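Local coordinates for protein glutaconate coenzyme a-transferase (Acidaminococcus fermentans, PDB 1POI) that transfers coenzyme A from acetyl-CoA to glutaconate or (R)-2-hydroxyglutarate, a step in the fermentation of glutamate through the hydroxyglutarate pathway, at residues A[80-84]-A[85-89]; A[103-106]-A[107-111]. All coordinates share one frame; numbering follows the deposited sequence.

Contact 1: A[80-84]-A[85-89]; sequences TNVSR and RFRKW
Val82 packs against one face of the guanidinium group of Arg87, five residues further on. Its CB approaches Arg87 NH1 to 3.7 Å, and CG1 sits 4.0 Å from the guanidinium plane, over its centre, so the charged group presents a flat face to aliphatic carbon. Arg87 reaches this place by folding back: CG stands between the backbone N and the carbonyl carbon (chi1 67°), and the chain bends again at chi2 and chi3, which brings the side chain across that of Val82 at about a right angle. Val82 CG1 also meets the edge of the Phe86 ring, 4.2 Å from CE2, and Ser83 O lies in the plane of the same ring, 3.6 Å from CD2.

The first turn of helix 84-92 begins here. Ser83 holds the N-cap position, although its hydroxyl makes no capping bond. Its carbonyl receives Arg87 N in a nearly straight bond (3.0 Å from N to Ser83 O, 171° at the hydrogen). Lys88 N reaches Arg84 O at the same length but along a more bent path, 138° at the hydrogen.

Further out, Asp58 of helix 55-62 accepts Phe86 N through OD1 and, weakly, Arg85 N through OD2, a carboxylate placed at the start of the helix. The extended Arg84 side chain leads to a salt bridge with Asp264, Arg85 binds the carbonyl of Ser267 and the amide oxygen of Gln270, and the chain of another protein packs on Val82, Phe86 and Arg87.

With Asp58 taking amide N-H groups that no preceding helical turn can serve, the carboxylate would probably be stabilised in its charged form by the helix N-terminus.

Contact 2: A[103-106]-A[107-111]; sequences DVIY and MMWHA
Met107 CG closes to 3.0 Å on Asp103 O at the start of this i to i+4 contact, which follows the alpha-helix 102-114 beside the parallel sheet of the CoA-transferase fold. The same carbonyl accepts Met107 N in its own plane. Val104 comes next: its O takes Met108 N at 2.7 Å with an angle of 177° at the hydrogen, and its CG1 touches Met108 SD at 3.6 Å. The Met108 side chain crosses that of Val104 at a slant, and also touches Leu49 and Leu119, which lie on two strands.

Ile105 and Trp109 point the same way, side by side. With CG2 anti to the backbone N, the isoleucine places that methyl over one indole face, 4.3 Å from the centroid of the six-membered ring and 26° off its normal, a CH-pi contact.

Tyr106 meets the indole at its edge, CE1 near the plane of the ring. Its hydroxyl is hydrogen-bonded to Gln196 OE1 and Ala52 N, which anchors the far end of the ring. Tyr106 O accepts His110 N, and the His110 ring meets His110 of the second subunit. The tyrosine and indole make a T-shaped pair, planes at 73°, in which Trp109 CZ3 stands 4.0 Å above the Tyr106 ring, displaced toward its rim.

Overall arrangement
Contacts 1 and 2 follow each other along the chain without touching: their centres are about 23 Å apart and their nearest atoms about 11 Å. Along the chain, strand 96-99, an outermost strand of the parallel sheet within this chain, comes between helix 84-92 and helix 102-114. Contact 1 is partly buried, its centre about 16 Å from the centre of the chain, and opens its helix from a loop; the centre of contact 2 lies about 14 Å from that of the chain, within its helix, and the contact is buried throughout. Both also reach beyond the chain. Residues of 80-89 pack against the chain of another protein, whereas 103-111 meets other-protein chains and also a second copy of this subunit.

Contact 1: A[80-84]-A[85-89]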
loop_
_atom_site.group_PDB
_atom_site.type_symbol
_atom_site.label_atom_id
_atom_site.label_comp_id
_atom_site.label_asym_id
_atom_site.label_seq_id
_atom_site.Cartn_x
_atom_site.Cartn_y
_atom_site.Cartn_z
ATOM N N THR A 80 14.175 31.947 -10.467
ATOM C CA THR A 80 15.178 32.646 -11.277
ATOM C C THR A 80 15.176 32.108 -12.697
ATOM O O THR A 80 15.491 30.943 -12.927
ATOM C CB THR A 80 16.605 32.509 -10.743
ATOM O OG1 THR A 80 16.623 32.696 -9.325
ATOM C CG2 THR A 80 17.467 33.569 -11.384
ATOM N N ASN A 81 14.874 32.983 -13.642
ATOM C CA ASN A 81 14.812 32.633 -15.059
ATOM C C ASN A 81 16.080 32.078 -15.674
ATOM O O ASN A 81 16.026 31.164 -16.487
ATOM C CB ASN A 81 14.388 33.848 -15.883
ATOM C CG ASN A 81 12.890 34.039 -15.905
ATOM O OD1 ASN A 81 12.126 33.192 -15.405
ATOM N ND2 ASN A 81 12.449 35.150 -16.498
ATOM N N VAL A 82 17.194 32.742 -15.380
ATOM C CA VAL A 82 18.529 32.402 -15.875
ATOM C C VAL A 82 19.422 32.665 -14.688
ATOM O O VAL A 82 19.549 33.806 -14.277
ATOM C CB VAL A 82 18.964 33.370 -17.009
ATOM C CG1 VAL A 82 20.307 32.939 -17.589
ATOM C CG2 VAL A 82 17.889 33.428 -18.098
ATOM N N SER A 83 19.974 31.613 -14.093
ATOM C CA SER A 83 20.846 31.759 -12.931
ATOM C C SER A 83 21.799 32.928 -13.109
ATOM O O SER A 83 22.425 33.105 -14.158
ATOM C CB SER A 83 21.614 30.477 -12.659
ATOM O OG SER A 83 20.729 29.434 -12.302
ATOM N N ARG A 84 21.908 33.718 -12.054
ATOM C CA ARG A 84 22.712 34.919 -12.081
ATOM C C ARG A 84 24.224 34.759 -11.995
ATOM O O ARG A 84 24.921 35.364 -12.786
ATOM C CB ARG A 84 22.156 35.905 -11.050
ATOM C CG ARG A 84 20.652 36.110 -11.239
ATOM C CD ARG A 84 20.005 36.763 -10.043
ATOM N NE ARG A 84 18.558 36.901 -10.193
ATOM C CZ ARG A 84 17.958 37.684 -11.089
ATOM N NH1 ARG A 84 18.672 38.408 -11.937
ATOM N NH2 ARG A 84 16.635 37.747 -11.140
ATOM N N ARG A 85 24.739 33.954 -11.069
ATOM C CA ARG A 85 26.187 33.768 -10.981
ATOM C C ARG A 85 26.636 33.170 -12.311
ATOM O O ARG A 85 27.636 33.588 -12.894
ATOM C CB ARG A 85 26.559 32.820 -9.843
ATOM C CG ARG A 85 26.834 33.466 -8.477
ATOM C CD ARG A 85 26.440 34.935 -8.391
ATOM N NE ARG A 85 27.442 35.845 -8.925
ATOM C CZ ARG A 85 27.156 36.985 -9.553
ATOM N NH1 ARG A 85 25.900 37.367 -9.737
ATOM N NH2 ARG A 85 28.133 37.763 -9.988
ATOM N N PHE A 86 25.832 32.233 -12.802
ATOM C CA PHE A 86 26.044 31.537 -14.061
ATOM C C PHE A 86 26.161 32.527 -15.230
ATOM O O PHE A 86 27.221 32.646 -15.813
ATOM C CB PHE A 86 24.888 30.512 -14.263
ATOM C CG PHE A 86 24.672 30.066 -15.694
ATOM C CD1 PHE A 86 25.455 29.065 -16.254
ATOM C CD2 PHE A 86 23.702 30.674 -16.488
ATOM C CE1 PHE A 86 25.277 28.680 -17.589
ATOM C CE2 PHE A 86 23.517 30.297 -17.814
ATOM C CZ PHE A 86 24.308 29.299 -18.365
ATOM N N ARG A 87 25.117 33.292 -15.532
ATOM C CA ARG A 87 25.193 34.218 -16.660
ATOM C C ARG A 87 26.184 35.353 -16.474
ATOM O O ARG A 87 26.610 35.971 -17.446
ATOM C CB ARG A 87 23.813 34.772 -17.029
ATOM C CG ARG A 87 23.174 35.683 -15.993
ATOM C CD ARG A 87 22.897 37.095 -16.564
ATOM N NE ARG A 87 21.939 37.122 -17.675
ATOM C CZ ARG A 87 20.613 36.986 -17.545
ATOM N NH1 ARG A 87 20.063 36.800 -16.340
ATOM N NH2 ARG A 87 19.825 37.077 -18.620
ATOM N N LYS A 88 26.569 35.622 -15.231
ATOM C CA LYS A 88 27.519 36.697 -14.956
ATOM C C LYS A 88 28.934 36.221 -15.251
ATOM O O LYS A 88 29.676 36.850 -16.012
ATOM C CB LYS A 88 27.402 37.181 -13.503
ATOM C CG LYS A 88 28.051 38.529 -13.247
ATOM C CD LYS A 88 27.688 39.553 -14.327
ATOM C CE LYS A 88 28.831 39.753 -15.335
ATOM N NZ LYS A 88 28.365 40.449 -16.581
ATOM N N TRP A 89 29.306 35.097 -14.663
ATOM C CA TRP A 89 30.622 34.570 -14.912
ATOM C C TRP A 89 30.833 34.249 -16.378
ATOM O O TRP A 89 31.904 34.504 -16.915
ATOM C CB TRP A 89 30.875 33.358 -14.057
ATOM C CG TRP A 89 31.199 33.722 -12.683
ATOM C CD1 TRP A 89 30.512 34.576 -11.879
ATOM C CD2 TRP A 89 32.289 33.223 -11.914
ATOM N NE1 TRP A 89 31.106 34.635 -10.640
ATOM C CE2 TRP A 89 32.202 33.811 -10.637
ATOM C CE3 TRP A 89 33.335 32.325 -12.179
ATOM C CZ2 TRP A 89 33.121 33.531 -9.624
ATOM C CZ3 TRP A 89 34.243 32.045 -11.172
ATOM C CH2 TRP A 89 34.134 32.644 -9.913
#

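Contact 2: A[103-106]-A[107-111]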
loop_
_atom_site.group_PDB
_atom_site.type_symbol
_atom_site.label_atom_id
_atom_site.label_comp_id
_atom_site.label_asym_id
_atom_site.label_seq_id
_atom_site.Cartn_x
_atom_site.Cartn_y
_atom_site.Cartn_z
ATOM N N ASP A 103 18.386 17.501 -24.748
ATOM C CA ASP A 103 18.084 16.146 -25.190
ATOM C C ASP A 103 19.378 15.355 -25.260
ATOM O O ASP A 103 19.508 14.288 -24.644
ATOM C CB ASP A 103 17.409 16.224 -26.554
ATOM C CG ASP A 103 16.324 17.284 -26.588
ATOM O OD1 ASP A 103 15.555 17.359 -25.599
ATOM O OD2 ASP A 103 16.261 18.060 -27.566
ATOM N N VAL A 104 20.370 15.953 -25.916
ATOM C CA VAL A 104 21.680 15.335 -26.065
ATOM C C VAL A 104 22.331 15.080 -24.709
ATOM O O VAL A 104 22.894 14.016 -24.503
ATOM C CB VAL A 104 22.587 16.177 -26.970
ATOM C CG1 VAL A 104 24.019 15.676 -26.942
ATOM C CG2 VAL A 104 22.070 16.134 -28.369
ATOM N N ILE A 105 22.227 16.020 -23.775
ATOM C CA ILE A 105 22.809 15.830 -22.455
ATOM C C ILE A 105 22.208 14.624 -21.716
ATOM O O ILE A 105 22.926 13.814 -21.137
ATOM C CB ILE A 105 22.638 17.086 -21.587
ATOM C CG1 ILE A 105 23.464 18.241 -22.158
ATOM C CG2 ILE A 105 23.045 16.786 -20.119
ATOM C CD1 ILE A 105 24.885 18.281 -21.670
ATOM N N TYR A 106 20.885 14.522 -21.687
ATOM C CA TYR A 106 20.263 13.392 -21.002
ATOM C C TYR A 106 20.607 12.107 -21.752
ATOM O O TYR A 106 20.780 11.062 -21.140
ATOM C CB TYR A 106 18.754 13.626 -20.796
ATOM C CG TYR A 106 18.491 14.443 -19.552
ATOM C CD1 TYR A 106 18.453 13.830 -18.311
ATOM C CD2 TYR A 106 18.440 15.840 -19.600
ATOM C CE1 TYR A 106 18.393 14.579 -17.145
ATOM C CE2 TYR A 106 18.374 16.609 -18.441
ATOM C CZ TYR A 106 18.360 15.975 -17.215
ATOM O OH TYR A 106 18.372 16.712 -16.043
ATOM N N MET A 107 20.762 12.194 -23.070
ATOM C CA MET A 107 21.174 11.026 -23.846
ATOM C C MET A 107 22.614 10.643 -23.438
ATOM O O MET A 107 22.854 9.526 -22.970
ATOM C CB MET A 107 21.124 11.297 -25.361
ATOM C CG MET A 107 19.734 11.563 -25.907
ATOM S SD MET A 107 18.728 10.155 -26.443
ATOM C CE MET A 107 19.211 8.853 -25.321
ATOM N N MET A 108 23.548 11.583 -23.572
ATOM C CA MET A 108 24.947 11.362 -23.216
ATOM C C MET A 108 25.103 10.578 -21.929
ATOM O O MET A 108 25.842 9.602 -21.869
ATOM C CB MET A 108 25.691 12.694 -23.125
ATOM C CG MET A 108 25.836 13.379 -24.485
ATOM S SD MET A 108 26.582 15.005 -24.432
ATOM C CE MET A 108 27.889 14.758 -23.330
ATOM N N TRP A 109 24.388 10.990 -20.902
ATOM C CA TRP A 109 24.447 10.301 -19.633
ATOM C C TRP A 109 23.848 8.915 -19.820
ATOM O O TRP A 109 24.367 7.929 -19.301
ATOM C CB TRP A 109 23.645 11.064 -18.576
ATOM C CG TRP A 109 24.391 12.113 -17.807
ATOM C CD1 TRP A 109 25.679 12.045 -17.380
ATOM C CD2 TRP A 109 23.844 13.320 -17.237
ATOM N NE1 TRP A 109 25.966 13.116 -16.565
ATOM C CE2 TRP A 109 24.856 13.913 -16.461
ATOM C CE3 TRP A 109 22.594 13.946 -17.303
ATOM C CZ2 TRP A 109 24.660 15.107 -15.751
ATOM C CZ3 TRP A 109 22.402 15.135 -16.593
ATOM C CH2 TRP A 109 23.428 15.698 -15.830
ATOM N N HIS A 110 22.757 8.816 -20.573
ATOM C CA HIS A 110 22.138 7.513 -20.757
ATOM C C HIS A 110 23.067 6.535 -21.489
ATOM O O HIS A 110 23.301 5.415 -21.004
ATOM C CB HIS A 110 20.758 7.628 -21.421
ATOM C CG HIS A 110 19.956 6.365 -21.354
ATOM N ND1 HIS A 110 19.318 5.831 -22.452
ATOM C CD2 HIS A 110 19.745 5.495 -20.339
ATOM C CE1 HIS A 110 18.749 4.689 -22.119
ATOM N NE2 HIS A 110 18.992 4.460 -20.840
ATOM N N ALA A 111 23.613 6.961 -22.623
ATOM C CA ALA A 111 24.558 6.159 -23.388
ATOM C C ALA A 111 25.727 5.729 -22.504
ATOM O O ALA A 111 26.278 4.646 -22.684
ATOM C CB ALA A 111 25.072 6.930 -24.535
#